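Local coordinates for oxidoreductase YdhF (Escherichia coli, PDB 1OG6), which binds NADPH in an aldo-keto reductase barrel and probably works as an NADPH-dependent oxidoreductase, though its natural substrate is not established, at residues T178-I183 with R205-S210; W209-G214 with V245-V250. All coordinates share one frame; numbering follows the deposited sequence.

Both contacts are buried, and they share Trp209 and Ser210, where strand 207-209 runs out into the coenzyme-binding loop. Contact 1 lies near the middle of the chain and joins two neighbouring parallel strands of the barrel; backbone hydrogen bonds carry it, with the indole of Trp209, one face of it covered by the nicotinamide. Contact 2, centred about 11 Å away and farther from the chain centre, rests the loop 209-214 on helix 242-251; with no hydrogen bond between its segments, it is a small, mostly van der Waals patch, while Ser210 OG and the N-H groups of Leu212 and Gly214 turn to the pyrophosphate. The two meet where Ile183 O touches Cys211 SG and Val250 CG2.

Contact 1: residues T178-I183 with R205-S210. With NAP (NADP nicotinamide-adenine-dinucleotide phosphate), chain F.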
loop_
_atom_site.group_PDB
_atom_site.type_symbol
_atom_site.label_atom_id
_atom_site.label_comp_id
_atom_site.label_asym_id
_atom_site.label_seq_id
_atom_site.Cartn_x
_atom_site.Cartn_y
_atom_site.Cartn_z
ATOM N N THR C 178 -15.043 -1.120 -13.536
ATOM C CA THR C 178 -14.341 -2.349 -13.163
ATOM C C THR C 178 -12.818 -2.226 -13.194
ATOM O O THR C 178 -12.274 -1.164 -13.467
ATOM C CB THR C 178 -14.765 -3.516 -14.095
ATOM O OG1 THR C 178 -14.346 -4.754 -13.527
ATOM C CG2 THR C 178 -14.129 -3.381 -15.469
ATOM N N ASN C 179 -12.141 -3.330 -12.898
ATOM C CA ASN C 179 -10.680 -3.399 -12.899
ATOM C C ASN C 179 -10.330 -4.851 -13.234
ATOM O O ASN C 179 -10.053 -5.662 -12.350
ATOM C CB ASN C 179 -10.111 -2.991 -11.527
ATOM C CG ASN C 179 -8.583 -3.018 -11.489
ATOM O OD1 ASN C 179 -7.933 -2.978 -12.526
ATOM N ND2 ASN C 179 -8.009 -3.077 -10.290
ATOM N N GLN C 180 -10.365 -5.171 -14.525
ATOM C CA GLN C 180 -10.085 -6.520 -14.983
ATOM C C GLN C 180 -8.729 -7.020 -14.546
ATOM O O GLN C 180 -7.717 -6.625 -15.102
ATOM C CB GLN C 180 -10.172 -6.606 -16.502
ATOM C CG GLN C 180 -9.879 -8.004 -17.003
ATOM C CD GLN C 180 -10.265 -8.213 -18.442
ATOM O OE1 GLN C 180 -11.347 -7.814 -18.871
ATOM N NE2 GLN C 180 -9.394 -8.860 -19.196
ATOM N N VAL C 181 -8.712 -7.912 -13.567
ATOM C CA VAL C 181 -7.461 -8.458 -13.068
ATOM C C VAL C 181 -7.429 -9.982 -13.180
ATOM O O VAL C 181 -8.462 -10.604 -13.434
ATOM C CB VAL C 181 -7.255 -8.045 -11.604
ATOM C CG1 VAL C 181 -6.987 -6.569 -11.526
ATOM C CG2 VAL C 181 -8.488 -8.369 -10.792
ATOM N N GLU C 182 -6.252 -10.582 -13.001
ATOM C CA GLU C 182 -6.137 -12.038 -13.075
ATOM C C GLU C 182 -6.332 -12.698 -11.722
ATOM O O GLU C 182 -5.640 -12.351 -10.768
ATOM C CB GLU C 182 -4.773 -12.464 -13.610
ATOM C CG GLU C 182 -4.408 -13.886 -13.180
ATOM C CD GLU C 182 -3.278 -14.503 -13.982
ATOM O OE1 GLU C 182 -2.297 -13.781 -14.286
ATOM O OE2 GLU C 182 -3.373 -15.719 -14.291
ATOM N N ILE C 183 -7.260 -13.655 -11.638
ATOM C CA ILE C 183 -7.512 -14.373 -10.384
ATOM C C ILE C 183 -7.727 -15.849 -10.654
ATOM O O ILE C 183 -8.622 -16.217 -11.396
ATOM C CB ILE C 183 -8.783 -13.886 -9.644
ATOM C CG1 ILE C 183 -8.871 -12.363 -9.654
ATOM C CG2 ILE C 183 -8.733 -14.357 -8.201
ATOM C CD1 ILE C 183 -10.159 -11.831 -9.089
ATOM N N ARG C 205 -17.101 -4.599 -9.373
ATOM C CA ARG C 205 -16.898 -6.006 -9.711
ATOM C C ARG C 205 -15.802 -6.197 -10.734
ATOM O O ARG C 205 -15.931 -5.738 -11.869
ATOM C CB ARG C 205 -18.184 -6.626 -10.261
ATOM C CG ARG C 205 -19.002 -7.427 -9.255
ATOM C CD ARG C 205 -19.892 -6.562 -8.372
ATOM N NE ARG C 205 -19.375 -6.417 -7.014
ATOM C CZ ARG C 205 -20.132 -6.131 -5.958
ATOM N NH1 ARG C 205 -21.439 -5.966 -6.111
ATOM N NH2 ARG C 205 -19.584 -5.999 -4.754
ATOM N N PRO C 206 -14.721 -6.905 -10.354
ATOM C CA PRO C 206 -13.557 -7.198 -11.193
ATOM C C PRO C 206 -13.761 -8.364 -12.132
ATOM O O PRO C 206 -14.138 -9.435 -11.690
ATOM C CB PRO C 206 -12.483 -7.519 -10.170
ATOM C CG PRO C 206 -13.251 -8.281 -9.174
ATOM C CD PRO C 206 -14.493 -7.421 -8.992
ATOM N N MET C 207 -13.521 -8.152 -13.419
ATOM C CA MET C 207 -13.631 -9.222 -14.404
ATOM C C MET C 207 -12.330 -9.983 -14.218
ATOM O O MET C 207 -11.260 -9.394 -14.267
ATOM C CB MET C 207 -13.729 -8.623 -15.804
ATOM C CG MET C 207 -14.984 -7.783 -15.977
ATOM S SD MET C 207 -15.044 -6.757 -17.440
ATOM C CE MET C 207 -15.161 -7.988 -18.728
ATOM N N ALA C 208 -12.406 -11.284 -13.982
ATOM C CA ALA C 208 -11.195 -12.054 -13.731
ATOM C C ALA C 208 -10.690 -12.804 -14.940
ATOM O O ALA C 208 -11.406 -13.619 -15.506
ATOM C CB ALA C 208 -11.440 -13.020 -12.590
ATOM N N TRP C 209 -9.450 -12.547 -15.337
ATOM C CA TRP C 209 -8.922 -13.247 -16.490
ATOM C C TRP C 209 -7.972 -14.383 -16.179
ATOM O O TRP C 209 -7.360 -14.434 -15.115
ATOM C CB TRP C 209 -8.272 -12.282 -17.489
ATOM C CG TRP C 209 -7.149 -11.394 -17.008
ATOM C CD1 TRP C 209 -7.257 -10.101 -16.561
ATOM C CD2 TRP C 209 -5.741 -11.670 -17.086
ATOM N NE1 TRP C 209 -6.008 -9.555 -16.377
ATOM C CE2 TRP C 209 -5.061 -10.495 -16.692
ATOM C CE3 TRP C 209 -4.990 -12.795 -17.458
ATOM C CZ2 TRP C 209 -3.658 -10.415 -16.661
ATOM C CZ3 TRP C 209 -3.598 -12.716 -17.427
ATOM C CH2 TRP C 209 -2.949 -11.534 -17.032
ATOM N N SER C 210 -7.884 -15.303 -17.134
ATOM C CA SER C 210 -7.040 -16.485 -17.046
ATOM C C SER C 210 -7.260 -17.282 -15.762
ATOM O O SER C 210 -6.301 -17.647 -15.076
ATOM C CB SER C 210 -5.568 -16.089 -17.184
ATOM O OG SER C 210 -5.307 -15.579 -18.481
HETATM P PA NAP F . -8.305 -19.074 -19.428
HETATM O O1A NAP F . -7.306 -19.479 -18.518
HETATM O O2A NAP F . -9.788 -18.988 -19.137
HETATM O O5B NAP F . -8.217 -19.970 -20.756
HETATM C C5B NAP F . -8.099 -21.399 -20.584
HETATM C C4B NAP F . -7.354 -21.883 -21.875
HETATM O O4B NAP F . -7.226 -23.338 -21.638
HETATM C C3B NAP F . -8.177 -21.792 -23.186
HETATM O O3B NAP F . -7.261 -21.338 -24.177
HETATM C C2B NAP F . -8.676 -23.188 -23.504
HETATM O O2B NAP F . -8.516 -23.555 -24.872
HETATM C C1B NAP F . -7.845 -24.146 -22.600
HETATM N N9A NAP F . -8.718 -25.118 -21.962
HETATM C C8A NAP F . -9.960 -24.987 -21.367
HETATM N N7A NAP F . -10.456 -26.113 -20.887
HETATM C C5A NAP F . -9.469 -27.042 -21.189
HETATM C C6A NAP F . -9.420 -28.423 -20.929
HETATM N N6A NAP F . -10.356 -29.168 -20.308
HETATM N N1A NAP F . -8.273 -29.115 -21.360
HETATM N N3A NAP F . -7.251 -27.084 -22.288
HETATM C C4A NAP F . -8.392 -26.426 -21.855
HETATM O O3 NAP F . -7.934 -17.621 -19.952
HETATM P PN NAP F . -7.155 -17.123 -21.228
HETATM O O1N NAP F . -5.804 -16.555 -21.151
HETATM O O2N NAP F . -8.095 -16.858 -22.361
HETATM O O5D NAP F . -7.477 -15.639 -20.654
HETATM C C5D NAP F . -8.789 -15.233 -20.100
HETATM C C4D NAP F . -9.409 -14.092 -20.893
HETATM O O4D NAP F . -9.098 -12.784 -20.346
HETATM C C3D NAP F . -9.093 -14.006 -22.430
HETATM O O3D NAP F . -10.113 -14.628 -23.220
HETATM O O2D NAP F . -10.009 -11.913 -23.425
HETATM C C1D NAP F . -8.727 -11.848 -21.406
HETATM N N1N NAP F . -7.340 -11.319 -21.124
HETATM C C2N NAP F . -7.143 -10.050 -20.519
HETATM C C3N NAP F . -5.841 -9.596 -20.309
HETATM C C7N NAP F . -5.632 -8.224 -19.654
HETATM O O7N NAP F . -4.491 -7.874 -19.498
HETATM N N7N NAP F . -6.643 -7.481 -19.289
HETATM C C4N NAP F . -4.676 -10.400 -20.701
HETATM C C5N NAP F . -4.914 -11.670 -21.302
HETATM C C6N NAP F . -6.237 -12.152 -21.526
HETATM P P2B NAP F . -9.583 -24.444 -25.703
HETATM O O1X NAP F . -10.993 -24.058 -26.139
HETATM O O2X NAP F . -8.815 -25.506 -26.456
HETATM O O3X NAP F . -9.253 -23.377 -26.723
#
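Trp209 and Val181 join neighbouring parallel strands of the aldo-keto reductase (beta/alpha)8 barrel, 179-182 and 207-209, linked through helix 195-201 as a beta-alpha-beta unit. Trp209 N donates to Val181 O at 2.9 Å (156°), whereas the bond from Val181 N to Met207 O is weak and bent. At the N-terminal end the hydrogen bond of Thr178 OG1 to Arg205 O is modelled too short for its length to be trusted.

Packing is tight around the indole of Trp209. Glu182 CB sits over one face, 3.6 Å from the centroid of the six-membered ring and almost on its normal, a CH-pi contact. The nicotinamide covers the opposite face, its C3N 3.7 Å above the indole plane, and Trp209 NE1 is hydrogen-bonded to Asn159 OD1. The looser side is the partly exposed end of Glu182, whose carboxylate, 28° from the indole plane, lies near the outer ring atoms CZ3 and CH2 without a hydrogen bond to segment 205-210. On the face of Val181 and Ala208, Ile183 CD1, from just past the strand, meets Ala208 CB; Ile183 also touches Leu196 of helix 195-201. Beyond the indole, Ser210 OG lies 2.9 Å from O1N and 3.1 Å from O5D of NADP.

Contact 2: residues W209-G214 with V245-V250; sequences WSCLGG and VVNAWV. With NAP (NADP nicotinamide-adenine-dinucleotide phosphate), chain F.
The loop after strand 207-209, part of the NADP-binding site of the aldo-keto reductase barrel, packs here against helix 242-251. A type I beta turn from Ser210 to Gly213, closed by Gly213 N to Ser210 O at 2.8 Å, carries Cys211 and Leu212 at its two central positions, and these two side chains meet the helix.

Cys211 points its CB at the helix. Its SG, anti to the carbonyl carbon (chi1 -59°), lies 4.3 Å from Val250 CG1, while the amide end of Asn247 comes alongside, with ND2 3.9 Å from Cys211 CB. One helical turn before Val250, Val246 turns CG1 to the backbone of the loop, 3.5 Å from Cys211 O, and the same methyl meets Leu212 CD2 at 4.2 Å. Val246 also touches Leu217 of helix 216-219 and Leu230 of helix 224-237, so the patch continues into the neighbouring helices.

Leu212 divides its two branches: CD2 goes to the helix, whereas CD1 lies 3.8 Å from C5B of NADP, beside the adenosine ribose. Two backbone N-H groups of the loop face the pyrophosphate. Gly214 N donates to O1A at 2.9 Å, and Leu212 N adds a weak bond to the same oxygen, so both converge on one phosphate oxygen. Gly213 and Gly214 both have positive phi, though Gly214 is less well ordered. Backbone N-H groups on the phosphate and side chains on helix 242-251 are the two sides of this pyrophosphate-binding loop of the aldo-keto reductase barrel.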
loop_
_atom_site.group_PDB
_atom_site.type_symbol
_atom_site.label_atom_id
_atom_site.label_comp_id
_atom_site.label_asym_id
_atom_site.label_seq_id
_atom_site.Cartn_x
_atom_site.Cartn_y
_atom_site.Cartn_z
ATOM N N TRP C 209 -9.450 -12.547 -15.337
ATOM C CA TRP C 209 -8.922 -13.247 -16.490
ATOM C C TRP C 209 -7.972 -14.383 -16.179
ATOM O O TRP C 209 -7.360 -14.434 -15.115
ATOM C CB TRP C 209 -8.272 -12.282 -17.489
ATOM C CG TRP C 209 -7.149 -11.394 -17.008
ATOM C CD1 TRP C 209 -7.257 -10.101 -16.561
ATOM C CD2 TRP C 209 -5.741 -11.670 -17.086
ATOM N NE1 TRP C 209 -6.008 -9.555 -16.377
ATOM C CE2 TRP C 209 -5.061 -10.495 -16.692
ATOM C CE3 TRP C 209 -4.990 -12.795 -17.458
ATOM C CZ2 TRP C 209 -3.658 -10.415 -16.661
ATOM C CZ3 TRP C 209 -3.598 -12.716 -17.427
ATOM C CH2 TRP C 209 -2.949 -11.534 -17.032
ATOM N N SER C 210 -7.884 -15.303 -17.134
ATOM C CA SER C 210 -7.040 -16.485 -17.046
ATOM C C SER C 210 -7.260 -17.282 -15.762
ATOM O O SER C 210 -6.301 -17.647 -15.076
ATOM C CB SER C 210 -5.568 -16.089 -17.184
ATOM O OG SER C 210 -5.307 -15.579 -18.481
ATOM N N CYS C 211 -8.527 -17.551 -15.448
ATOM C CA CYS C 211 -8.884 -18.316 -14.255
ATOM C C CYS C 211 -8.246 -19.682 -14.336
ATOM O O CYS C 211 -8.012 -20.328 -13.314
ATOM C CB CYS C 211 -10.393 -18.490 -14.144
ATOM S SG CYS C 211 -11.293 -16.953 -14.069
ATOM N N LEU C 212 -7.975 -20.119 -15.564
ATOM C CA LEU C 212 -7.346 -21.412 -15.798
ATOM C C LEU C 212 -5.869 -21.218 -16.112
ATOM O O LEU C 212 -5.280 -21.988 -16.865
ATOM C CB LEU C 212 -8.038 -22.138 -16.953
ATOM C CG LEU C 212 -9.557 -22.242 -16.825
ATOM C CD1 LEU C 212 -10.076 -23.221 -17.858
ATOM C CD2 LEU C 212 -9.933 -22.703 -15.429
ATOM N N GLY C 213 -5.285 -20.180 -15.518
ATOM C CA GLY C 213 -3.881 -19.882 -15.726
ATOM C C GLY C 213 -3.507 -19.897 -17.191
ATOM O O GLY C 213 -2.386 -20.259 -17.549
ATOM N N GLY C 214 -4.453 -19.508 -18.042
ATOM C CA GLY C 214 -4.203 -19.480 -19.474
ATOM C C GLY C 214 -4.231 -20.855 -20.116
ATOM O O GLY C 214 -3.869 -21.009 -21.281
ATOM N N VAL C 245 -14.655 -26.458 -10.744
ATOM C CA VAL C 245 -14.319 -26.278 -9.338
ATOM C C VAL C 245 -13.508 -24.983 -9.222
ATOM O O VAL C 245 -13.644 -24.235 -8.257
ATOM C CB VAL C 245 -13.503 -27.474 -8.807
ATOM C CG1 VAL C 245 -13.220 -27.305 -7.346
ATOM C CG2 VAL C 245 -14.267 -28.748 -9.023
ATOM N N VAL C 246 -12.681 -24.712 -10.227
ATOM C CA VAL C 246 -11.880 -23.504 -10.241
ATOM C C VAL C 246 -12.787 -22.309 -10.508
ATOM O O VAL C 246 -12.772 -21.338 -9.763
ATOM C CB VAL C 246 -10.806 -23.566 -11.332
ATOM C CG1 VAL C 246 -9.898 -22.375 -11.235
ATOM C CG2 VAL C 246 -10.004 -24.829 -11.189
ATOM N N ASN C 247 -13.584 -22.376 -11.569
ATOM C CA ASN C 247 -14.489 -21.279 -11.901
ATOM C C ASN C 247 -15.430 -20.998 -10.724
ATOM O O ASN C 247 -16.166 -20.029 -10.737
ATOM C CB ASN C 247 -15.296 -21.605 -13.185
ATOM C CG ASN C 247 -14.657 -21.018 -14.475
ATOM O OD1 ASN C 247 -14.706 -21.619 -15.555
ATOM N ND2 ASN C 247 -14.077 -19.834 -14.355
ATOM N N ALA C 248 -15.404 -21.841 -9.697
ATOM C CA ALA C 248 -16.270 -21.644 -8.528
ATOM C C ALA C 248 -15.433 -21.095 -7.384
ATOM O O ALA C 248 -15.878 -20.229 -6.626
ATOM C CB ALA C 248 -16.922 -22.963 -8.115
ATOM N N TRP C 249 -14.218 -21.625 -7.261
ATOM C CA TRP C 249 -13.279 -21.186 -6.242
ATOM C C TRP C 249 -13.153 -19.681 -6.422
ATOM O O TRP C 249 -13.115 -18.924 -5.455
ATOM C CB TRP C 249 -11.917 -21.835 -6.468
ATOM C CG TRP C 249 -10.896 -21.422 -5.459
ATOM C CD1 TRP C 249 -10.700 -21.960 -4.221
ATOM C CD2 TRP C 249 -9.965 -20.341 -5.578
ATOM N NE1 TRP C 249 -9.707 -21.282 -3.561
ATOM C CE2 TRP C 249 -9.238 -20.281 -4.373
ATOM C CE3 TRP C 249 -9.676 -19.414 -6.587
ATOM C CZ2 TRP C 249 -8.240 -19.330 -4.146
ATOM C CZ3 TRP C 249 -8.685 -18.469 -6.357
ATOM C CH2 TRP C 249 -7.980 -18.435 -5.146
ATOM N N VAL C 250 -13.097 -19.270 -7.686
ATOM C CA VAL C 250 -12.979 -17.871 -8.073
ATOM C C VAL C 250 -14.311 -17.159 -7.845
ATOM O O VAL C 250 -14.385 -16.083 -7.259
ATOM C CB VAL C 250 -12.625 -17.751 -9.577
ATOM C CG1 VAL C 250 -12.522 -16.303 -9.969
ATOM C CG2 VAL C 250 -11.321 -18.460 -9.873
HETATM P PA NAP F . -8.305 -19.074 -19.428
HETATM O O1A NAP F . -7.306 -19.479 -18.518
HETATM O O2A NAP F . -9.788 -18.988 -19.137
HETATM O O5B NAP F . -8.217 -19.970 -20.756
HETATM C C5B NAP F . -8.099 -21.399 -20.584
HETATM C C4B NAP F . -7.354 -21.883 -21.875
HETATM O O4B NAP F . -7.226 -23.338 -21.638
HETATM C C3B NAP F . -8.177 -21.792 -23.186
HETATM O O3B NAP F . -7.261 -21.338 -24.177
HETATM C C2B NAP F . -8.676 -23.188 -23.504
HETATM O O2B NAP F . -8.516 -23.555 -24.872
HETATM C C1B NAP F . -7.845 -24.146 -22.600
HETATM N N9A NAP F . -8.718 -25.118 -21.962
HETATM C C8A NAP F . -9.960 -24.987 -21.367
HETATM N N7A NAP F . -10.456 -26.113 -20.887
HETATM C C5A NAP F . -9.469 -27.042 -21.189
HETATM C C6A NAP F . -9.420 -28.423 -20.929
HETATM N N6A NAP F . -10.356 -29.168 -20.308
HETATM N N1A NAP F . -8.273 -29.115 -21.360
HETATM N N3A NAP F . -7.251 -27.084 -22.288
HETATM C C4A NAP F . -8.392 -26.426 -21.855
HETATM O O3 NAP F . -7.934 -17.621 -19.952
HETATM P PN NAP F . -7.155 -17.123 -21.228
HETATM O O1N NAP F . -5.804 -16.555 -21.151
HETATM O O2N NAP F . -8.095 -16.858 -22.361
HETATM O O5D NAP F . -7.477 -15.639 -20.654
HETATM C C5D NAP F . -8.789 -15.233 -20.100
HETATM C C4D NAP F . -9.409 -14.092 -20.893
HETATM O O4D NAP F . -9.098 -12.784 -20.346
HETATM C C3D NAP F . -9.093 -14.006 -22.430
HETATM O O3D NAP F . -10.113 -14.628 -23.220
HETATM O O2D NAP F . -10.009 -11.913 -23.425
HETATM C C1D NAP F . -8.727 -11.848 -21.406
HETATM N N1N NAP F . -7.340 -11.319 -21.124
HETATM C C2N NAP F . -7.143 -10.050 -20.519
HETATM C C3N NAP F . -5.841 -9.596 -20.309
HETATM C C7N NAP F . -5.632 -8.224 -19.654
HETATM O O7N NAP F . -4.491 -7.874 -19.498
HETATM N N7N NAP F . -6.643 -7.481 -19.289
HETATM C C4N NAP F . -4.676 -10.400 -20.701
HETATM C C5N NAP F . -4.914 -11.670 -21.302
HETATM C C6N NAP F . -6.237 -12.152 -21.526
HETATM P P2B NAP F . -9.583 -24.444 -25.703
HETATM O O1X NAP F . -10.993 -24.058 -26.139
HETATM O O2X NAP F . -8.815 -25.506 -26.456
HETATM O O3X NAP F . -9.253 -23.377 -26.723
#